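Local atomic coordinates of iron aquisition yersiniabactin synthesis enzyme, YbtT (Escherichia coli, PDB entry 6BA9), a protein that acts as a low-specificity type II thioesterase that maintains production of the metallophore yersiniabactin in pathogenic enterobacteria. Residues N72-E75 / A76-P80; G145-S148 / P149-E153. The protein carries 1 engineered substitution. One frame throughout, in Å; residues are numbered along the deposited sequence.

Overall arrangement
Interactions 1 and 2 are two separate local arrangements at helix boundaries, both on the surface of one α/β-hydrolase domain. Interaction 1 (72-80) closes helix 63-77, which flanks the central mixed sheet, while interaction 2 (145-153) shapes the connection between helices 134-144 and 155-174, inserted between strands 112-116 and 190-195. Interaction 1 thus ends a helix beside the sheet, whereas interaction 2 lies in the helical insertion, probably the lid. Their centres are about 37 Å apart and their nearest atoms about 24 Å. They lie on opposite sides of the chain's centre, at about 19 and 22 Å from it. Neither includes the sharp turn between strand 84-89 and helix 91-105, the nucleophile elbow of this fold, where the engineered alanine replaces the serine.

Interaction 1: N72-E75 / A76-P80; sequences NELE and ASVSP
Ser-77 folds back on Glu-73 one helical turn earlier. Its CB rests 3.4 Å from the carbonyl O of Glu-73, and its OG turns onto that same oxygen, donating a 2.9 Å hydrogen bond from Ser-77 OG to Glu-73 O. The torsion responsible (chi1 71°) places OG between the backbone N and the carbonyl carbon, and the donor stands 40° out of the carbonyl plane. OG also accepts a weak bond from water 1, which donates to Glu-73 OE2 as well; of that carboxylate, OE1 pairs with Met-2 N and OE2 also with Cys-3 N. A short hydroxyl side chain suits this place, since it supplements the weak bond from Ser-77 N to Glu-73 O.

Leu-74 O takes two donors, Ser-77 N from above its plane and Val-78 N at 2.9 Å. Beside them, Leu-74 CD2 lies 3.9 Å from Val-78 CG2, two branched apolar chains side by side, pointing the same way, Leu-74 the buried one. Water 2 bridges Glu-75 O and Val-78 O just where the chain becomes extended. This is the C-terminal end of helix 63-77, on the way to strand 84-89 in the β-α-β architecture of an α/β-hydrolase.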
ATOM      1  N   ASN A  72      14.916   4.733  -2.855  1.00 12.75           N
ATOM      2  CA  ASN A  72      16.025   5.065  -3.750  1.00 13.21           C
ATOM      3  C   ASN A  72      15.520   5.437  -5.126  1.00 14.50           C
ATOM      4  O   ASN A  72      15.977   6.424  -5.713  1.00 13.21           O
ATOM      5  CB  ASN A  72      17.013   3.907  -3.849  1.00 11.37           C
ATOM      6  CG  ASN A  72      17.745   3.651  -2.543  1.00 13.66           C
ATOM      7  OD1 ASN A  72      17.576   4.379  -1.569  1.00 13.23           O
ATOM      8  ND2 ASN A  72      18.513   2.590  -2.507  1.00 16.31           N
ATOM      9  N   GLU A  73      14.549   4.688  -5.645  1.00 11.94           N
ATOM     10  CA  GLU A  73      14.007   5.001  -6.958  1.00 13.40           C
ATOM     11  C   GLU A  73      13.358   6.376  -6.978  1.00 12.83           C
ATOM     12  O   GLU A  73      13.565   7.155  -7.918  1.00 14.61           O
ATOM     13  CB  GLU A  73      13.000   3.927  -7.368  1.00 14.73           C
ATOM     14  CG  GLU A  73      12.299   4.231  -8.690  1.00 15.52           C
ATOM     15  CD  GLU A  73      11.479   3.064  -9.183  1.00 18.54           C
ATOM     16  OE1 GLU A  73      11.947   1.907  -9.052  1.00 19.06           O
ATOM     17  OE2 GLU A  73      10.362   3.308  -9.686  1.00 16.94           O
ATOM     18  N   LEU A  74      12.571   6.699  -5.957  1.00 13.00           N
ATOM     19  CA  LEU A  74      11.896   7.989  -5.913  1.00 13.35           C
ATOM     20  C   LEU A  74      12.892   9.128  -5.739  1.00 14.50           C
ATOM     21  O   LEU A  74      12.742  10.175  -6.364  1.00 16.42           O
ATOM     22  CB  LEU A  74      10.820   7.991  -4.827  1.00 14.05           C
ATOM     23  CG  LEU A  74       9.678   7.004  -5.081  1.00 13.64           C
ATOM     24  CD1 LEU A  74       8.711   7.061  -3.946  1.00 16.07           C
ATOM     25  CD2 LEU A  74       8.964   7.278  -6.378  1.00 15.93           C
ATOM     26  N   GLU A  75      13.911   8.948  -4.895  1.00 13.25           N
ATOM     27  CA  GLU A  75      14.928   9.986  -4.748  1.00 13.05           C
ATOM     28  C   GLU A  75      15.610  10.286  -6.073  1.00 15.60           C
ATOM     29  O   GLU A  75      15.970  11.442  -6.341  1.00 17.09           O
ATOM     30  CB  GLU A  75      15.942   9.560  -3.690  1.00 12.96           C
ATOM     31  CG  GLU A  75      17.079  10.560  -3.484  1.00 13.52           C
ATOM     32  CD  GLU A  75      17.992  10.229  -2.322  1.00 15.68           C
ATOM     33  OE1 GLU A  75      17.991   9.080  -1.823  1.00 13.89           O
ATOM     34  OE2 GLU A  75      18.743  11.155  -1.905  1.00 17.97           O
ATOM     35  N   ALA A  76      15.825   9.258  -6.897  1.00 14.47           N
ATOM     36  CA  ALA A  76      16.507   9.406  -8.174  1.00 16.43           C
ATOM     37  C   ALA A  76      15.609  10.004  -9.245  1.00 20.07           C
ATOM     38  O   ALA A  76      16.112  10.678 -10.152  1.00 25.72           O
ATOM     39  CB  ALA A  76      17.006   8.042  -8.648  1.00 17.05           C
ATOM     40  N   SER A  77      14.291   9.784  -9.165  1.00 19.76           N
ATOM     41  CA  SER A  77      13.397  10.071 -10.280  1.00 22.60           C
ATOM     42  C   SER A  77      12.398  11.196 -10.029  1.00 25.12           C
ATOM     43  O   SER A  77      11.827  11.701 -11.001  1.00 29.56           O
ATOM     44  CB  SER A  77      12.622   8.807 -10.678  1.00 25.58           C
ATOM     45  OG  SER A  77      11.657   8.464  -9.705  1.00 25.07           O
ATOM     46  N   VAL A  78      12.169  11.613  -8.786  1.00 20.04           N
ATOM     47  CA  VAL A  78      11.176  12.636  -8.486  1.00 20.81           C
ATOM     48  C   VAL A  78      11.899  13.944  -8.221  1.00 25.21           C
ATOM     49  O   VAL A  78      12.757  14.019  -7.335  1.00 25.48           O
ATOM     50  CB  VAL A  78      10.303  12.248  -7.286  1.00 22.85           C
ATOM     51  CG1 VAL A  78       9.297  13.357  -6.974  1.00 21.85           C
ATOM     52  CG2 VAL A  78       9.586  10.943  -7.572  1.00 23.71           C
ATOM     53  N   SER A  79      11.529  14.982  -8.960  1.00 24.09           N
ATOM     54  CA  SER A  79      12.138  16.282  -8.749  1.00 27.72           C
ATOM     55  C   SER A  79      11.825  16.781  -7.340  1.00 27.90           C
ATOM     56  O   SER A  79      10.698  16.616  -6.855  1.00 26.52           O
ATOM     57  CB  SER A  79      11.579  17.275  -9.766  1.00 29.83           C
ATOM     58  OG  SER A  79      11.976  18.594  -9.433  1.00 33.08           O
ATOM     59  N   PRO A  80      12.775  17.425  -6.660  1.00 31.68           N
ATOM     60  CA  PRO A  80      12.448  18.001  -5.346  1.00 32.40           C
ATOM     61  C   PRO A  80      11.353  19.057  -5.398  1.00 31.14           C
ATOM     62  O   PRO A  80      10.779  19.385  -4.353  1.00 35.73           O
ATOM     63  CB  PRO A  80      13.788  18.578  -4.863  1.00 41.22           C
ATOM     64  CG  PRO A  80      14.601  18.746  -6.091  1.00 38.04           C
ATOM     65  CD  PRO A  80      14.176  17.671  -7.040  1.00 34.51           C
TER
HETATM   66  O   HOH W   1      10.092   5.762 -10.854  1.00 29.63           O
HETATM   67  O   HOH W   2      14.694  13.810  -5.350  1.00 29.19           O

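Interaction 2: G145-S148 / P149-E153; sequences GGCS and PELRE
Ser-148 and Glu-150 meet through a side-chain-to-backbone hydrogen bond, one of two polar links that start the turn. Ser-148 OG accepts from Glu-150 N at 3.0 Å, with an N-H...O angle of 157°. It reaches that N-H because OG is anti to its own backbone N (chi1 169°), which sets it beside the carbonyl carbon and hence alongside the chain that follows. The second link is made by the backbone: Ser-148 O accepts from Leu-151 N at 3.1 Å, the donor standing well above the carbonyl plane. One serine thus grips two successive N-H groups, with hydroxyl and carbonyl each taking one. Further on, Arg-152 N bonds to Pro-149 O and Glu-153 N to Glu-150 O, so the turn is repeated along the chain.

Van der Waals contacts fill in around these bonds. Pro-149 suits the position after the serine: its ring fixes phi near the helical value, and it has no N-H that would need a partner. Its CD packs 3.3 Å from Ser-148 OG. Glu-150 brings CG to 3.3 Å from Ser-148 OG, then bends at chi2 so that its carboxylate leads away.

The apolar contact is between Cys-147 and Leu-151. Cys-147 SG touches Leu-151 CD2 at 3.6 Å, a sulfur against one methyl of the branched leucine. Leu-151 is buried and goes on to meet Ile-138, Leu-157 and Met-158, while Cys-147 meets Leu-141; Leu-151 thus touches both helices, 134-144 and 155-174.

The two bonds accepted by Ser-148, OG from Glu-150 N and O from Leu-151 N, make an ST motif, here joining two helices of the insertion that, as in related thioesterases, probably forms the lid over the catalytic domain.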
ATOM      1  N   GLY A 145     -10.981 -12.261  -0.252  1.00 17.97           N
ATOM      2  CA  GLY A 145     -11.855 -11.843  -1.342  1.00 21.71           C
ATOM      3  C   GLY A 145     -11.188 -11.547  -2.664  1.00 28.29           C
ATOM      4  O   GLY A 145     -11.897 -11.198  -3.619  1.00 34.06           O
ATOM      5  N   GLY A 146      -9.882 -11.678  -2.800  1.00 22.41           N
ATOM      6  CA  GLY A 146      -9.248 -11.379  -4.069  1.00 30.87           C
ATOM      7  C   GLY A 146      -8.646 -12.584  -4.764  1.00 31.49           C
ATOM      8  O   GLY A 146      -7.656 -12.438  -5.486  1.00 31.00           O
ATOM      9  N   CYS A 147      -9.219 -13.773  -4.573  1.00 23.44           N
ATOM     10  CA  CYS A 147      -8.637 -14.992  -5.123  1.00 21.14           C
ATOM     11  C   CYS A 147      -9.747 -15.957  -5.499  1.00 20.33           C
ATOM     12  O   CYS A 147     -10.674 -16.163  -4.721  1.00 20.78           O
ATOM     13  CB  CYS A 147      -7.764 -15.668  -4.070  1.00 22.38           C
ATOM     14  SG  CYS A 147      -6.914 -17.119  -4.626  1.00 23.40           S
ATOM     15  N   SER A 148      -9.626 -16.565  -6.685  1.00 20.42           N
ATOM     16  CA  SER A 148     -10.643 -17.502  -7.161  1.00 19.57           C
ATOM     17  C   SER A 148     -10.403 -18.903  -6.601  1.00 18.74           C
ATOM     18  O   SER A 148      -9.260 -19.352  -6.514  1.00 17.82           O
ATOM     19  CB  SER A 148     -10.607 -17.587  -8.676  1.00 21.29           C
ATOM     20  OG  SER A 148     -11.411 -18.665  -9.135  1.00 21.91           O
ATOM     21  N   PRO A 149     -11.465 -19.649  -6.271  1.00 16.02           N
ATOM     22  CA  PRO A 149     -11.286 -21.074  -5.937  1.00 15.01           C
ATOM     23  C   PRO A 149     -10.708 -21.915  -7.073  1.00 16.23           C
ATOM     24  O   PRO A 149     -10.224 -23.015  -6.808  1.00 17.18           O
ATOM     25  CB  PRO A 149     -12.696 -21.541  -5.533  1.00 20.22           C
ATOM     26  CG  PRO A 149     -13.612 -20.521  -6.051  1.00 19.62           C
ATOM     27  CD  PRO A 149     -12.878 -19.227  -6.196  1.00 18.88           C
ATOM     28  N   GLU A 150     -10.713 -21.416  -8.310  1.00 16.50           N
ATOM     29  CA  GLU A 150     -10.023 -22.110  -9.398  1.00 17.11           C
ATOM     30  C   GLU A 150      -8.545 -22.343  -9.095  1.00 19.21           C
ATOM     31  O   GLU A 150      -7.960 -23.292  -9.629  1.00 22.26           O
ATOM     32  CB  GLU A 150     -10.173 -21.330 -10.702  1.00 19.22           C
ATOM     33  CG  GLU A 150     -11.611 -21.209 -11.174  1.00 19.17           C
ATOM     34  CD  GLU A 150     -12.209 -22.521 -11.656  1.00 23.48           C
ATOM     35  OE1 GLU A 150     -11.472 -23.499 -11.910  1.00 22.95           O
ATOM     36  OE2 GLU A 150     -13.449 -22.575 -11.790  1.00 21.10           O
ATOM     37  N   LEU A 151      -7.937 -21.523  -8.237  1.00 20.44           N
ATOM     38  CA  LEU A 151      -6.529 -21.731  -7.895  1.00 19.04           C
ATOM     39  C   LEU A 151      -6.289 -23.136  -7.344  1.00 24.32           C
ATOM     40  O   LEU A 151      -5.270 -23.763  -7.655  1.00 23.42           O
ATOM     41  CB  LEU A 151      -6.091 -20.656  -6.902  1.00 18.26           C
ATOM     42  CG  LEU A 151      -4.660 -20.741  -6.364  1.00 21.22           C
ATOM     43  CD1 LEU A 151      -3.665 -20.599  -7.507  1.00 23.36           C
ATOM     44  CD2 LEU A 151      -4.428 -19.675  -5.341  1.00 22.46           C
ATOM     45  N   ARG A 152      -7.237 -23.660  -6.555  1.00 23.73           N
ATOM     46  CA  ARG A 152      -7.079 -24.963  -5.900  1.00 27.24           C
ATOM     47  C   ARG A 152      -7.021 -26.131  -6.868  1.00 27.44           C
ATOM     48  O   ARG A 152      -6.484 -27.191  -6.517  1.00 30.32           O
ATOM     49  CB  ARG A 152      -8.293 -25.253  -5.013  1.00 31.05           C
ATOM     50  CG  ARG A 152      -8.408 -24.421  -3.801  1.00 27.10           C
ATOM     51  CD  ARG A 152      -9.445 -25.062  -2.871  1.00 26.30           C
ATOM     52  NE  ARG A 152     -10.725 -25.323  -3.545  1.00 23.88           N
ATOM     53  CZ  ARG A 152     -11.820 -24.575  -3.412  1.00 25.26           C
ATOM     54  NH1 ARG A 152     -11.818 -23.490  -2.631  1.00 19.22           N
ATOM     55  NH2 ARG A 152     -12.933 -24.914  -4.065  1.00 25.51           N
ATOM     56  N   GLU A 153      -7.647 -26.007  -8.034  1.00 25.39           N
ATOM     57  CA  GLU A 153      -7.830 -27.132  -8.937  1.00 31.81           C
ATOM     58  C   GLU A 153      -6.709 -27.266  -9.942  1.00 32.87           C
ATOM     59  O   GLU A 153      -6.749 -28.170 -10.779  1.00 32.14           O
ATOM     60  CB  GLU A 153      -9.159 -26.987  -9.695  1.00 37.64           C
ATOM     61  CG  GLU A 153     -10.388 -27.314  -8.862  1.00 35.45           C
ATOM     62  CD  GLU A 153     -10.310 -28.693  -8.262  1.00 30.40           C
ATOM     63  OE1 GLU A 153     -10.112 -29.658  -9.031  1.00 41.23           O
ATOM     64  OE2 GLU A 153     -10.407 -28.807  -7.030  1.00 34.07           O
TER